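Local coordinates for protein TNF receptor-associated factor 5 (Mus musculus, PDB 4GJH) that probably acts as a trimeric adaptor that couples receptors of the TNF receptor family to intracellular immune signalling through its TRAF domain, at residues Lys25-Val30 and Thr163-Val168; Val84-Glu89 and Gly134-Ala139. All blocks are in the same frame, centred on the assembly; numbering follows the deposited sequence.

Interaction 1. Residues Lys25-Val30 and Thr163-Val168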
loop_
_atom_site.group_PDB
_atom_site.type_symbol
_atom_site.label_atom_id
_atom_site.label_comp_id
_atom_site.label_asym_id
_atom_site.label_seq_id
_atom_site.Cartn_x
_atom_site.Cartn_y
_atom_site.Cartn_z
ATOM N N LYS C 25 -3.892 -0.732 12.848
ATOM C CA LYS C 25 -3.636 -2.073 13.336
ATOM C C LYS C 25 -2.196 -2.441 12.996
ATOM O O LYS C 25 -1.772 -2.320 11.845
ATOM C CB LYS C 25 -4.602 -3.042 12.656
ATOM C CG LYS C 25 -5.199 -4.108 13.541
ATOM C CD LYS C 25 -5.651 -5.324 12.708
ATOM C CE LYS C 25 -4.472 -5.960 11.938
ATOM N NZ LYS C 25 -4.810 -7.241 11.232
ATOM N N LEU C 26 -1.437 -2.880 13.986
ATOM C CA LEU C 26 -0.064 -3.292 13.741
ATOM C C LEU C 26 0.161 -4.685 14.265
ATOM O O LEU C 26 -0.131 -4.973 15.426
ATOM C CB LEU C 26 0.885 -2.375 14.483
ATOM C CG LEU C 26 2.413 -2.423 14.316
ATOM C CD1 LEU C 26 3.214 -2.269 15.618
ATOM C CD2 LEU C 26 3.000 -3.384 13.321
ATOM N N ILE C 27 0.686 -5.554 13.416
ATOM C CA ILE C 27 1.185 -6.836 13.896
ATOM C C ILE C 27 2.681 -6.885 13.655
ATOM O O ILE C 27 3.156 -6.720 12.542
ATOM C CB ILE C 27 0.471 -8.015 13.245
ATOM C CG1 ILE C 27 -1.031 -7.852 13.443
ATOM C CG2 ILE C 27 0.984 -9.321 13.834
ATOM C CD1 ILE C 27 -1.764 -9.124 13.407
ATOM N N TRP C 28 3.416 -7.087 14.732
ATOM C CA TRP C 28 4.845 -6.861 14.749
ATOM C C TRP C 28 5.532 -8.183 15.038
ATOM O O TRP C 28 5.473 -8.699 16.150
ATOM C CB TRP C 28 5.164 -5.830 15.832
ATOM C CG TRP C 28 6.594 -5.472 15.935
ATOM C CD1 TRP C 28 7.591 -5.807 15.074
ATOM C CD2 TRP C 28 7.206 -4.706 16.977
ATOM N NE1 TRP C 28 8.786 -5.282 15.505
ATOM C CE2 TRP C 28 8.572 -4.605 16.677
ATOM C CE3 TRP C 28 6.724 -4.092 18.132
ATOM C CZ2 TRP C 28 9.463 -3.919 17.491
ATOM C CZ3 TRP C 28 7.606 -3.415 18.931
ATOM C CH2 TRP C 28 8.962 -3.331 18.603
ATOM N N LYS C 29 6.162 -8.752 14.023
ATOM C CA LYS C 29 6.886 -9.999 14.208
ATOM C C LYS C 29 8.284 -9.718 14.743
ATOM O O LYS C 29 9.074 -8.962 14.150
ATOM C CB LYS C 29 6.963 -10.789 12.891
ATOM C CG LYS C 29 7.988 -11.907 12.905
ATOM C CD LYS C 29 7.600 -13.090 12.044
ATOM C CE LYS C 29 8.291 -13.032 10.695
ATOM N NZ LYS C 29 8.203 -14.352 9.989
ATOM N N VAL C 30 8.592 -10.331 15.873
ATOM C CA VAL C 30 9.915 -10.192 16.458
ATOM C C VAL C 30 10.685 -11.514 16.396
ATOM O O VAL C 30 10.389 -12.464 17.122
ATOM C CB VAL C 30 9.814 -9.670 17.885
ATOM C CG1 VAL C 30 11.194 -9.398 18.436
ATOM C CG2 VAL C 30 9.000 -8.392 17.889
ATOM N N THR C 163 10.709 -16.672 17.925
ATOM C CA THR C 163 10.037 -15.450 17.501
ATOM C C THR C 163 8.643 -15.293 18.110
ATOM O O THR C 163 7.903 -16.278 18.260
ATOM C CB THR C 163 9.904 -15.333 15.974
ATOM O OG1 THR C 163 8.554 -15.625 15.619
ATOM C CG2 THR C 163 10.885 -16.268 15.203
ATOM N N LEU C 164 8.308 -14.042 18.457
ATOM C CA LEU C 164 7.019 -13.677 19.053
ATOM C C LEU C 164 6.336 -12.581 18.246
ATOM O O LEU C 164 6.974 -11.879 17.464
ATOM C CB LEU C 164 7.207 -13.183 20.483
ATOM C CG LEU C 164 8.071 -11.921 20.689
ATOM C CD1 LEU C 164 7.319 -10.627 20.391
ATOM C CD2 LEU C 164 8.640 -11.863 22.110
ATOM N N PHE C 165 5.039 -12.413 18.461
ATOM C CA PHE C 165 4.281 -11.423 17.717
ATOM C C PHE C 165 3.590 -10.456 18.657
ATOM O O PHE C 165 2.856 -10.873 19.558
ATOM C CB PHE C 165 3.233 -12.106 16.825
ATOM C CG PHE C 165 3.825 -12.925 15.714
ATOM C CD1 PHE C 165 3.979 -12.392 14.450
ATOM C CD2 PHE C 165 4.246 -14.221 15.941
ATOM C CE1 PHE C 165 4.526 -13.140 13.424
ATOM C CE2 PHE C 165 4.795 -14.976 14.925
ATOM C CZ PHE C 165 4.933 -14.430 13.661
ATOM N N LEU C 166 3.817 -9.164 18.441
ATOM C CA LEU C 166 3.108 -8.147 19.210
ATOM C C LEU C 166 2.093 -7.465 18.326
ATOM O O LEU C 166 2.306 -7.299 17.135
ATOM C CB LEU C 166 4.050 -7.088 19.790
ATOM C CG LEU C 166 5.223 -7.689 20.530
ATOM C CD1 LEU C 166 6.309 -6.683 20.886
ATOM C CD2 LEU C 166 4.739 -8.549 21.688
ATOM N N LYS C 167 0.994 -7.046 18.930
ATOM C CA LYS C 167 -0.071 -6.413 18.194
ATOM C C LYS C 167 -0.530 -5.144 18.883
ATOM O O LYS C 167 -0.823 -5.142 20.062
ATOM C CB LYS C 167 -1.247 -7.382 18.040
ATOM C CG LYS C 167 -2.449 -6.777 17.330
ATOM C CD LYS C 167 -3.503 -7.834 17.013
ATOM C CE LYS C 167 -4.819 -7.180 16.613
ATOM N NZ LYS C 167 -5.771 -8.140 16.006
ATOM N N VAL C 168 -0.592 -4.056 18.136
ATOM C CA VAL C 168 -1.215 -2.840 18.624
ATOM C C VAL C 168 -2.464 -2.582 17.809
ATOM O O VAL C 168 -2.465 -2.755 16.590
ATOM C CB VAL C 168 -0.288 -1.637 18.478
ATOM C CG1 VAL C 168 -0.982 -0.377 18.960
ATOM C CG2 VAL C 168 1.025 -1.871 19.258
#
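Leu26, Trp28 and Val30 exchange backbone hydrogen bonds with Val168, Leu166 and Leu164 in turn, six in all, each pair bonded in both directions. Trp28 N to Leu166 O, at 2.7 Å, is representative. Val30 N points almost straight down the carbonyl of Leu164, with a C=O...N angle of 175°. Between these rungs lie the non-hydrogen-bonded pairs Ile27-Lys167 and Lys29-Phe165, where CA-H groups face carbonyl oxygens; Lys167 CA approaches Leu26 O in this way.

With strand axes 4.6 Å apart and 162° between their directions, this is a regular antiparallel ladder. It places 25-30 as an outermost strand, within this chain, of one sheet of the TRAF-domain beta sandwich, while 164-170 runs inside that sheet, next to 101-106.

The face carrying Leu26, Trp28 and Val30, with Val168, Leu166 and Leu164, looks onto the opposing sheet, where Ala64 meets Leu26, Trp28 and Val168. Leu166 CD1 meets the six-membered ring of Trp28 at CE3 (3.8 Å) and CZ3, and Val30 CG2 sits over one face of the indole toward the rim. Val30 CB also meets Leu164 CD1 at 3.7 Å.

On the other face Lys29 and Phe165 run side by side in the same direction. Lys29 CG is anti to the backbone N (chi1 165°), and the methylene chain follows the phenyl ring, bringing CD within 3.4 Å of Phe165 CE1. The ammonium continues beyond the ring to Glu89 O of the second subunit, a hydrogen bond across the trimer interface; Leu93 of that subunit packs on Phe165. Farther along this face, the amines Lys25 NZ and Lys167 NZ stand 5.0 Å apart, like charges that may repel each other.

Interaction 2. Residues Val84-Glu89 and Gly134-Ala139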
loop_
_atom_site.group_PDB
_atom_site.type_symbol
_atom_site.label_atom_id
_atom_site.label_comp_id
_atom_site.label_asym_id
_atom_site.label_seq_id
_atom_site.Cartn_x
_atom_site.Cartn_y
_atom_site.Cartn_z
ATOM N N VAL C 84 3.609 4.709 20.626
ATOM C CA VAL C 84 4.288 5.956 20.251
ATOM C C VAL C 84 3.604 6.712 19.112
ATOM O O VAL C 84 3.458 6.192 18.000
ATOM C CB VAL C 84 5.719 5.706 19.748
ATOM C CG1 VAL C 84 6.317 7.012 19.304
ATOM C CG2 VAL C 84 6.566 5.035 20.802
ATOM N N VAL C 85 3.211 7.947 19.385
ATOM C CA VAL C 85 2.746 8.847 18.342
ATOM C C VAL C 85 3.944 9.496 17.674
ATOM O O VAL C 85 4.786 10.103 18.343
ATOM C CB VAL C 85 1.872 9.966 18.908
ATOM C CG1 VAL C 85 1.427 10.895 17.802
ATOM C CG2 VAL C 85 0.689 9.392 19.651
ATOM N N MET C 86 4.019 9.378 16.356
ATOM C CA MET C 86 5.123 9.959 15.622
ATOM C C MET C 86 4.622 11.204 14.940
ATOM O O MET C 86 3.419 11.426 14.880
ATOM C CB MET C 86 5.644 8.968 14.587
ATOM C CG MET C 86 5.838 7.567 15.139
ATOM S SD MET C 86 6.607 6.451 13.959
ATOM C CE MET C 86 8.168 7.289 13.730
ATOM N N ARG C 87 5.542 12.018 14.434
ATOM C CA ARG C 87 5.159 13.154 13.607
ATOM C C ARG C 87 4.599 12.654 12.275
ATOM O O ARG C 87 5.247 11.902 11.551
ATOM C CB ARG C 87 6.334 14.100 13.367
ATOM C CG ARG C 87 6.010 15.201 12.371
ATOM C CD ARG C 87 7.038 16.324 12.406
ATOM N NE ARG C 87 8.401 15.842 12.198
ATOM C CZ ARG C 87 9.470 16.359 12.791
ATOM N NH1 ARG C 87 9.328 17.366 13.640
ATOM N NH2 ARG C 87 10.676 15.864 12.546
ATOM N N GLY C 88 3.376 13.063 11.966
ATOM C CA GLY C 88 2.743 12.684 10.722
ATOM C C GLY C 88 2.786 13.798 9.686
ATOM O O GLY C 88 2.901 14.983 10.028
ATOM N N GLU C 89 2.700 13.412 8.412
ATOM C CA GLU C 89 2.738 14.369 7.320
ATOM C C GLU C 89 1.518 15.306 7.370
ATOM O O GLU C 89 1.598 16.462 6.953
ATOM C CB GLU C 89 2.863 13.656 5.967
ATOM C CG GLU C 89 2.902 14.596 4.754
ATOM C CD GLU C 89 2.827 13.864 3.397
ATOM O OE1 GLU C 89 3.082 12.638 3.345
ATOM O OE2 GLU C 89 2.511 14.517 2.371
ATOM N N GLY C 134 8.981 16.923 17.554
ATOM C CA GLY C 134 10.085 16.399 16.780
ATOM C C GLY C 134 9.664 15.144 16.059
ATOM O O GLY C 134 8.547 15.034 15.576
ATOM N N GLU C 135 10.563 14.181 16.007
ATOM C CA GLU C 135 10.304 12.947 15.303
ATOM C C GLU C 135 9.175 12.148 15.970
ATOM O O GLU C 135 8.342 11.558 15.283
ATOM C CB GLU C 135 11.601 12.133 15.184
ATOM C CG GLU C 135 11.512 10.946 14.253
ATOM C CD GLU C 135 10.801 11.293 12.962
ATOM O OE1 GLU C 135 11.210 12.275 12.299
ATOM O OE2 GLU C 135 9.819 10.596 12.619
ATOM N N MET C 136 9.124 12.135 17.298
ATOM C CA MET C 136 8.074 11.376 17.982
ATOM C C MET C 136 7.889 11.725 19.453
ATOM O O MET C 136 8.855 11.938 20.176
ATOM C CB MET C 136 8.306 9.873 17.843
ATOM C CG MET C 136 9.676 9.435 18.210
ATOM S SD MET C 136 9.936 7.685 17.830
ATOM C CE MET C 136 11.736 7.588 17.819
ATOM N N ASN C 137 6.634 11.766 19.890
ATOM C CA ASN C 137 6.315 12.020 21.287
ATOM C C ASN C 137 6.876 10.966 22.252
ATOM O O ASN C 137 7.293 9.876 21.837
ATOM C CB ASN C 137 4.809 12.136 21.457
ATOM C CG ASN C 137 4.246 13.366 20.779
ATOM O OD1 ASN C 137 4.983 14.273 20.368
ATOM N ND2 ASN C 137 2.926 13.420 20.684
ATOM N N ILE C 138 6.890 11.300 23.541
ATOM C CA ILE C 138 7.348 10.352 24.538
ATOM C C ILE C 138 6.448 9.134 24.503
ATOM O O ILE C 138 5.237 9.251 24.336
ATOM C CB ILE C 138 7.345 10.949 25.965
ATOM C CG1 ILE C 138 8.526 11.913 26.155
ATOM C CG2 ILE C 138 7.388 9.841 27.020
ATOM C CD1 ILE C 138 8.157 13.390 26.016
ATOM N N ALA C 139 7.056 7.965 24.654
ATOM C CA ALA C 139 6.331 6.716 24.572
ATOM C C ALA C 139 5.454 6.579 25.791
ATOM O O ALA C 139 5.667 7.245 26.799
ATOM C CB ALA C 139 7.300 5.542 24.472
#
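At the exit of strand 78-85, in one sheet of the TRAF-domain sandwich, Val85 and Arg87 are bonded to the loop that carries Glu135 and Asn137. Asn137 N donates to Val85 O over 2.9 Å, nearly in line with the carbonyl, although the angle at the hydrogen is a bent 141°. Arg87 N donates to Glu135 O; here the N-H...O angle is a nearly straight 171°, with the donor 42° above the carbonyl plane. These two bonds flank a single backbone bridge, Met86 with Met136, whose CA atoms are 4.0 Å apart.

The bridge precedes strand 142-147, the outermost partner of 78-85 in this antiparallel sheet as counted within the chain, so the loop meets the end of 78-85 before the regular pairing of the two strands. Apolar contacts accompany it: Val84 divides its methyls, CG1 lying 3.8 Å from Met136 CB and CG2 touching Ala139 CB. Asn137 lies alongside Val85, and its side-chain nitrogen ND2 donates to Lys130 O and Ser128 O of the same loop.

Arg87 makes the outer polar contact. Its CG is anti to the backbone N, and the chain bends at chi3; the guanidinium presents one face to the Gly134 peptide, with Gly134 O 3.1 Å above the plane, toward the rim. That approach has too poor an angle for a hydrogen bond. Glu135 OE1 forms a long salt bridge of 3.6 Å with Arg87 NH2, the two planar groups standing nearly perpendicular. The other carboxylate oxygen, OE2, is salt-bridged to Arg61, which also bonds Arg87 O through NE.

Interaction 2 is nested in sequence within the loop closed by interaction 1, yet the two do not touch: their centres are 19 Å apart and their nearest atoms about 7 Å. Interaction 1 pairs two strands of one sheet, whereas interaction 2 joins the end of 78-85, in the other sheet of the sandwich, to a loop. Strand 61-67 touches both, with Ala64 packing on Leu26 and Trp28 while Cys63 packs on Val84 and Met86. A second connection runs through the trimer, where the inter-subunit bond of interaction 1 recurs: Glu89 O of this chain, just beyond the bonded part of interaction 2, receives Lys29 NZ of the third subunit.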